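PDB 3HZ8: Thiol:disulfide interchange protein DsbA from Neisseria meningitidis MC58, which probably acts as a thiol-disulfide oxidoreductase of the periplasm, introducing disulfide bonds into other proteins through its own redox-active cysteine pair. Local coordinates for residues Pro37-His49 / Phe168-Leu180. The protein carries 1 engineered substitution. Sequence-based numbering, arbitrary orientation. Where two conformers were deposited one is given.
Sequences PHCAHLEPVLSKH and FADWESGMNTIDL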
loop_
_atom_site.group_PDB
_atom_site.type_symbol
_atom_site.label_atom_id
_atom_site.label_comp_id
_atom_site.label_asym_id
_atom_site.label_seq_id
_atom_site.Cartn_x
_atom_site.Cartn_y
_atom_site.Cartn_z
ATOM N N PRO A 37 0.299 -0.290 13.743
ATOM C CA PRO A 37 -1.095 -0.402 14.172
ATOM C C PRO A 37 -2.103 0.467 13.430
ATOM O O PRO A 37 -3.200 -0.007 13.129
ATOM C CB PRO A 37 -1.039 -0.038 15.663
ATOM C CG PRO A 37 0.357 -0.410 16.066
ATOM C CD PRO A 37 1.184 0.029 14.884
ATOM N N HIS A 38 -1.750 1.705 13.113
ATOM C CA HIS A 38 -2.696 2.557 12.400
ATOM C C HIS A 38 -2.925 2.045 10.986
ATOM O O HIS A 38 -4.023 2.188 10.436
ATOM C CB HIS A 38 -2.258 4.019 12.436
ATOM C CG HIS A 38 -2.564 4.694 13.739
ATOM N ND1 HIS A 38 -3.570 4.261 14.576
ATOM C CD2 HIS A 38 -2.020 5.782 14.333
ATOM C CE1 HIS A 38 -3.618 5.041 15.641
ATOM N NE2 HIS A 38 -2.693 5.976 15.515
ATOM N N CYS A 39 -1.890 1.440 10.404
ATOM C CA CYS A 39 -2.009 0.830 9.084
ATOM C C CYS A 39 -2.965 -0.371 9.124
ATOM O O CYS A 39 -3.734 -0.581 8.183
ATOM C CB CYS A 39 -0.646 0.359 8.574
ATOM S SG CYS A 39 0.618 1.644 8.499
ATOM N N ALA A 40 -2.908 -1.145 10.211
ATOM C CA ALA A 40 -3.805 -2.297 10.385
ATOM C C ALA A 40 -5.248 -1.846 10.520
ATOM O O ALA A 40 -6.156 -2.559 10.079
ATOM C CB ALA A 40 -3.404 -3.150 11.600
ATOM N N HIS A 41 -5.454 -0.670 11.118
ATOM C CA HIS A 41 -6.800 -0.119 11.261
ATOM C C HIS A 41 -7.319 0.486 9.974
ATOM O O HIS A 41 -8.504 0.385 9.678
ATOM C CB HIS A 41 -6.859 0.917 12.376
ATOM C CG HIS A 41 -6.967 0.316 13.739
ATOM N ND1 HIS A 41 -5.931 0.342 14.649
ATOM C CD2 HIS A 41 -7.984 -0.343 14.341
ATOM C CE1 HIS A 41 -6.311 -0.265 15.760
ATOM N NE2 HIS A 41 -7.552 -0.691 15.599
ATOM N N LEU A 42 -6.447 1.163 9.228
ATOM C CA LEU A 42 -6.851 1.698 7.926
ATOM C C LEU A 42 -7.224 0.571 6.958
ATOM O O LEU A 42 -8.123 0.735 6.127
ATOM C CB LEU A 42 -5.729 2.566 7.320
ATOM C CG LEU A 42 -5.912 3.076 5.881
ATOM C CD1 LEU A 42 -7.217 3.889 5.687
ATOM C CD2 LEU A 42 -4.722 3.908 5.436
ATOM N N GLU A 43 -6.517 -0.560 7.070
ATOM C CA GLU A 43 -6.625 -1.653 6.109
ATOM C C GLU A 43 -8.061 -2.037 5.725
ATOM O O GLU A 43 -8.400 -1.974 4.545
ATOM C CB GLU A 43 -5.833 -2.874 6.594
ATOM C CG GLU A 43 -5.940 -4.089 5.664
ATOM C CD GLU A 43 -5.322 -3.868 4.291
ATOM O OE1 GLU A 43 -4.498 -2.928 4.131
ATOM O OE2 GLU A 43 -5.647 -4.658 3.378
ATOM N N PRO A 44 -8.910 -2.420 6.711
ATOM C CA PRO A 44 -10.272 -2.817 6.322
ATOM C C PRO A 44 -11.105 -1.712 5.662
ATOM O O PRO A 44 -11.954 -1.997 4.804
ATOM C CB PRO A 44 -10.902 -3.257 7.649
ATOM C CG PRO A 44 -10.122 -2.566 8.700
ATOM C CD PRO A 44 -8.713 -2.554 8.170
ATOM N N VAL A 45 -10.859 -0.461 6.050
ATOM C CA VAL A 45 -11.583 0.678 5.480
ATOM C C VAL A 45 -11.181 0.891 4.024
ATOM O O VAL A 45 -12.034 1.058 3.124
ATOM C CB VAL A 45 -11.335 1.969 6.318
ATOM C CG1 VAL A 45 -11.967 3.183 5.657
ATOM C CG2 VAL A 45 -11.875 1.810 7.749
ATOM N N LEU A 46 -9.867 0.885 3.793
ATOM C CA LEU A 46 -9.329 1.170 2.475
ATOM C C LEU A 46 -9.608 0.020 1.515
ATOM O O LEU A 46 -9.974 0.244 0.367
ATOM C CB LEU A 46 -7.822 1.466 2.549
ATOM C CG LEU A 46 -7.106 1.774 1.230
ATOM C CD1 LEU A 46 -7.707 2.952 0.462
ATOM C CD2 LEU A 46 -5.606 1.983 1.465
ATOM N N SER A 47 -9.422 -1.205 1.984
ATOM C CA SER A 47 -9.679 -2.355 1.117
ATOM C C SER A 47 -11.164 -2.453 0.735
ATOM O O SER A 47 -11.493 -2.780 -0.417
ATOM C CB SER A 47 -9.167 -3.645 1.756
ATOM O OG SER A 47 -9.894 -3.977 2.904
ATOM N N LYS A 48 -12.056 -2.158 1.681
ATOM C CA LYS A 48 -13.483 -2.117 1.352
ATOM C C LYS A 48 -13.768 -1.027 0.336
ATOM O O LYS A 48 -14.479 -1.252 -0.641
ATOM C CB LYS A 48 -14.344 -1.900 2.583
ATOM C CG LYS A 48 -15.811 -1.735 2.218
ATOM C CD LYS A 48 -16.670 -1.741 3.433
ATOM C CE LYS A 48 -18.131 -1.748 3.023
ATOM N NZ LYS A 48 -18.954 -1.962 4.226
ATOM N N HIS A 49 -13.209 0.160 0.566
ATOM C CA HIS A 49 -13.482 1.268 -0.329
ATOM C C HIS A 49 -13.017 0.954 -1.745
ATOM O O HIS A 49 -13.689 1.299 -2.711
ATOM C CB HIS A 49 -12.830 2.554 0.183
ATOM C CG HIS A 49 -13.334 3.777 -0.510
ATOM N ND1 HIS A 49 -14.660 4.160 -0.460
ATOM C CD2 HIS A 49 -12.707 4.675 -1.302
ATOM C CE1 HIS A 49 -14.818 5.261 -1.172
ATOM N NE2 HIS A 49 -13.653 5.589 -1.702
ATOM N N PHE A 168 -5.440 12.912 6.601
ATOM C CA PHE A 168 -6.570 12.235 7.233
ATOM C C PHE A 168 -6.996 12.897 8.544
ATOM O O PHE A 168 -6.157 13.183 9.393
ATOM C CB PHE A 168 -6.196 10.783 7.554
ATOM C CG PHE A 168 -6.126 9.868 6.363
ATOM C CD1 PHE A 168 -7.261 9.171 5.960
ATOM C CD2 PHE A 168 -4.913 9.627 5.713
ATOM C CE1 PHE A 168 -7.213 8.280 4.876
ATOM C CE2 PHE A 168 -4.846 8.741 4.643
ATOM C CZ PHE A 168 -6.005 8.061 4.216
ATOM N N ALA A 169 -8.307 13.116 8.681
ATOM C CA ALA A 169 -8.930 13.442 9.976
ATOM C C ALA A 169 -9.313 12.141 10.704
ATOM O O ALA A 169 -9.065 11.982 11.907
ATOM C CB ALA A 169 -10.142 14.355 9.786
ATOM N N ASP A 170 -9.894 11.212 9.948
ATOM C CA ASP A 170 -10.044 9.812 10.348
ATOM C C ASP A 170 -10.075 8.963 9.064
ATOM O O ASP A 170 -10.053 9.512 7.963
ATOM C CB ASP A 170 -11.260 9.578 11.281
ATOM C CG ASP A 170 -12.607 9.858 10.623
ATOM O OD1 ASP A 170 -12.731 9.953 9.383
ATOM O OD2 ASP A 170 -13.597 9.957 11.387
ATOM N N TRP A 171 -10.103 7.632 9.178
ATOM C CA TRP A 171 -9.975 6.817 7.964
ATOM C C TRP A 171 -11.199 6.944 7.056
ATOM O O TRP A 171 -11.078 7.049 5.832
ATOM C CB TRP A 171 -9.676 5.349 8.289
ATOM C CG TRP A 171 -8.584 5.154 9.293
ATOM C CD1 TRP A 171 -8.659 4.428 10.444
ATOM C CD2 TRP A 171 -7.248 5.689 9.239
ATOM N NE1 TRP A 171 -7.466 4.488 11.123
ATOM C CE2 TRP A 171 -6.581 5.259 10.409
ATOM C CE3 TRP A 171 -6.562 6.515 8.331
ATOM C CZ2 TRP A 171 -5.252 5.606 10.682
ATOM C CZ3 TRP A 171 -5.251 6.867 8.606
ATOM C CH2 TRP A 171 -4.607 6.410 9.772
ATOM N N GLU A 172 -12.385 6.949 7.661
ATOM C CA GLU A 172 -13.608 6.980 6.875
ATOM C C GLU A 172 -13.753 8.249 6.045
ATOM O O GLU A 172 -14.010 8.171 4.837
ATOM C CB GLU A 172 -14.831 6.765 7.772
ATOM C CG GLU A 172 -14.964 5.337 8.278
ATOM C CD GLU A 172 -15.534 4.399 7.232
ATOM O OE1 GLU A 172 -15.981 4.872 6.166
ATOM O OE2 GLU A 172 -15.541 3.180 7.476
ATOM N N SER A 173 -13.562 9.416 6.667
ATOM C CA SER A 173 -13.638 10.668 5.918
ATOM C C SER A 173 -12.555 10.761 4.849
ATOM O O SER A 173 -12.751 11.380 3.793
ATOM C CB SER A 173 -13.582 11.894 6.832
ATOM O OG SER A 173 -12.365 11.960 7.556
ATOM N N GLY A 174 -11.416 10.120 5.104
ATOM C CA GLY A 174 -10.337 10.108 4.119
ATOM C C GLY A 174 -10.736 9.416 2.825
ATOM O O GLY A 174 -10.206 9.743 1.752
ATOM N N MET A 175 -11.661 8.458 2.908
ATOM C CA MET A 175 -12.132 7.785 1.692
ATOM C C MET A 175 -12.863 8.749 0.762
ATOM O O MET A 175 -12.713 8.682 -0.460
ATOM C CB MET A 175 -13.021 6.577 2.028
ATOM C CG MET A 175 -12.350 5.491 2.867
ATOM S SD MET A 175 -10.823 4.802 2.174
ATOM C CE MET A 175 -9.570 5.701 3.118
ATOM N N ASN A 176 -13.653 9.654 1.350
ATOM C CA ASN A 176 -14.294 10.728 0.593
ATOM C C ASN A 176 -13.262 11.637 -0.084
ATOM O O ASN A 176 -13.401 12.001 -1.254
ATOM C CB ASN A 176 -15.192 11.560 1.517
ATOM C CG ASN A 176 -16.354 10.765 2.100
ATOM O OD1 ASN A 176 -16.850 9.817 1.485
ATOM N ND2 ASN A 176 -16.822 11.179 3.281
ATOM N N THR A 177 -12.220 12.002 0.660
ATOM C CA THR A 177 -11.108 12.773 0.082
ATOM C C THR A 177 -10.491 12.040 -1.122
ATOM O O THR A 177 -10.251 12.649 -2.166
ATOM C CB THR A 177 -10.035 13.107 1.155
ATOM O OG1 THR A 177 -10.669 13.785 2.242
ATOM C CG2 THR A 177 -8.938 14.026 0.602
ATOM N N ILE A 178 -10.264 10.740 -0.991
ATOM C CA ILE A 178 -9.730 9.957 -2.113
ATOM C C ILE A 178 -10.625 10.098 -3.345
ATOM O O ILE A 178 -10.131 10.341 -4.447
ATOM C CB ILE A 178 -9.529 8.466 -1.731
ATOM C CG1 ILE A 178 -8.371 8.339 -0.724
ATOM C CG2 ILE A 178 -9.257 7.581 -2.989
ATOM C CD1 ILE A 178 -8.240 6.987 -0.071
ATOM N N ASP A 179 -11.937 9.955 -3.158
ATOM C CA ASP A 179 -12.876 10.063 -4.280
ATOM C C ASP A 179 -12.807 11.426 -4.965
ATOM O O ASP A 179 -12.835 11.504 -6.199
ATOM C CB ASP A 179 -14.298 9.790 -3.799
ATOM C CG ASP A 179 -14.511 8.338 -3.379
ATOM O OD1 ASP A 179 -13.634 7.487 -3.673
ATOM O OD2 ASP A 179 -15.572 8.060 -2.770
ATOM N N LEU A 180 -12.755 12.492 -4.170
ATOM C CA LEU A 180 -12.663 13.851 -4.708
ATOM C C LEU A 180 -11.350 14.052 -5.444
ATOM O O LEU A 180 -11.330 14.650 -6.531
ATOM C CB LEU A 180 -12.820 14.908 -3.597
ATOM C CG LEU A 180 -14.167 15.009 -2.870
ATOM C CD1 LEU A 180 -14.039 15.980 -1.715
ATOM C CD2 LEU A 180 -15.217 15.475 -3.856
#
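His49 and Asp179 join the two helices by a hydrogen bond from NE2 of the imidazole to OD1 of the carboxylate, 2.7 Å long and nearly straight at 160°. The acceptor lies close to the ring plane, whereas the donor meets OD1 on its syn side, 31° out of the carboxylate plane. Met175 covers one face of the ring: its CB stands over the centre, 3.7 Å from the centroid, a CH-pi contact. The His49 side chain extends away from its own backbone N, which brings the ring to both partners, and the carboxylate would probably favour a protonated imidazole.

Bends at chi2 and chi3 fold the Met175 chain between the helices as a knob among Leu42, Val45, Leu46 and His49. Its CG touches Val45 CG1 at 3.6 Å, while the terminal CE meets Leu42 CD1 at 3.9 Å. One turn earlier, Trp171 fills the hole formed by His38, His41, Leu42 and Val45. Leu42 CB lies over its six-membered ring, 4.1 Å from the centroid, and His38 CB lies 3.8 Å from Trp171 CZ2.

The axes of segments 37-49 and 171-180 approach to 9.7 Å and cross at -41°, with both knobs seated between them. Helix 37-50 begins within the redox-active CxxC motif of the thioredoxin fold, where Cys39 is disulfide-bonded to Cys36. Leu42 and Leu46 pack on Glu30 of strand 26-32, Ile178 reaches that strand and strand 157-160, and helix 88-101 touches helix 37-50 through Cys39, Ala40, Glu43 and Ser47.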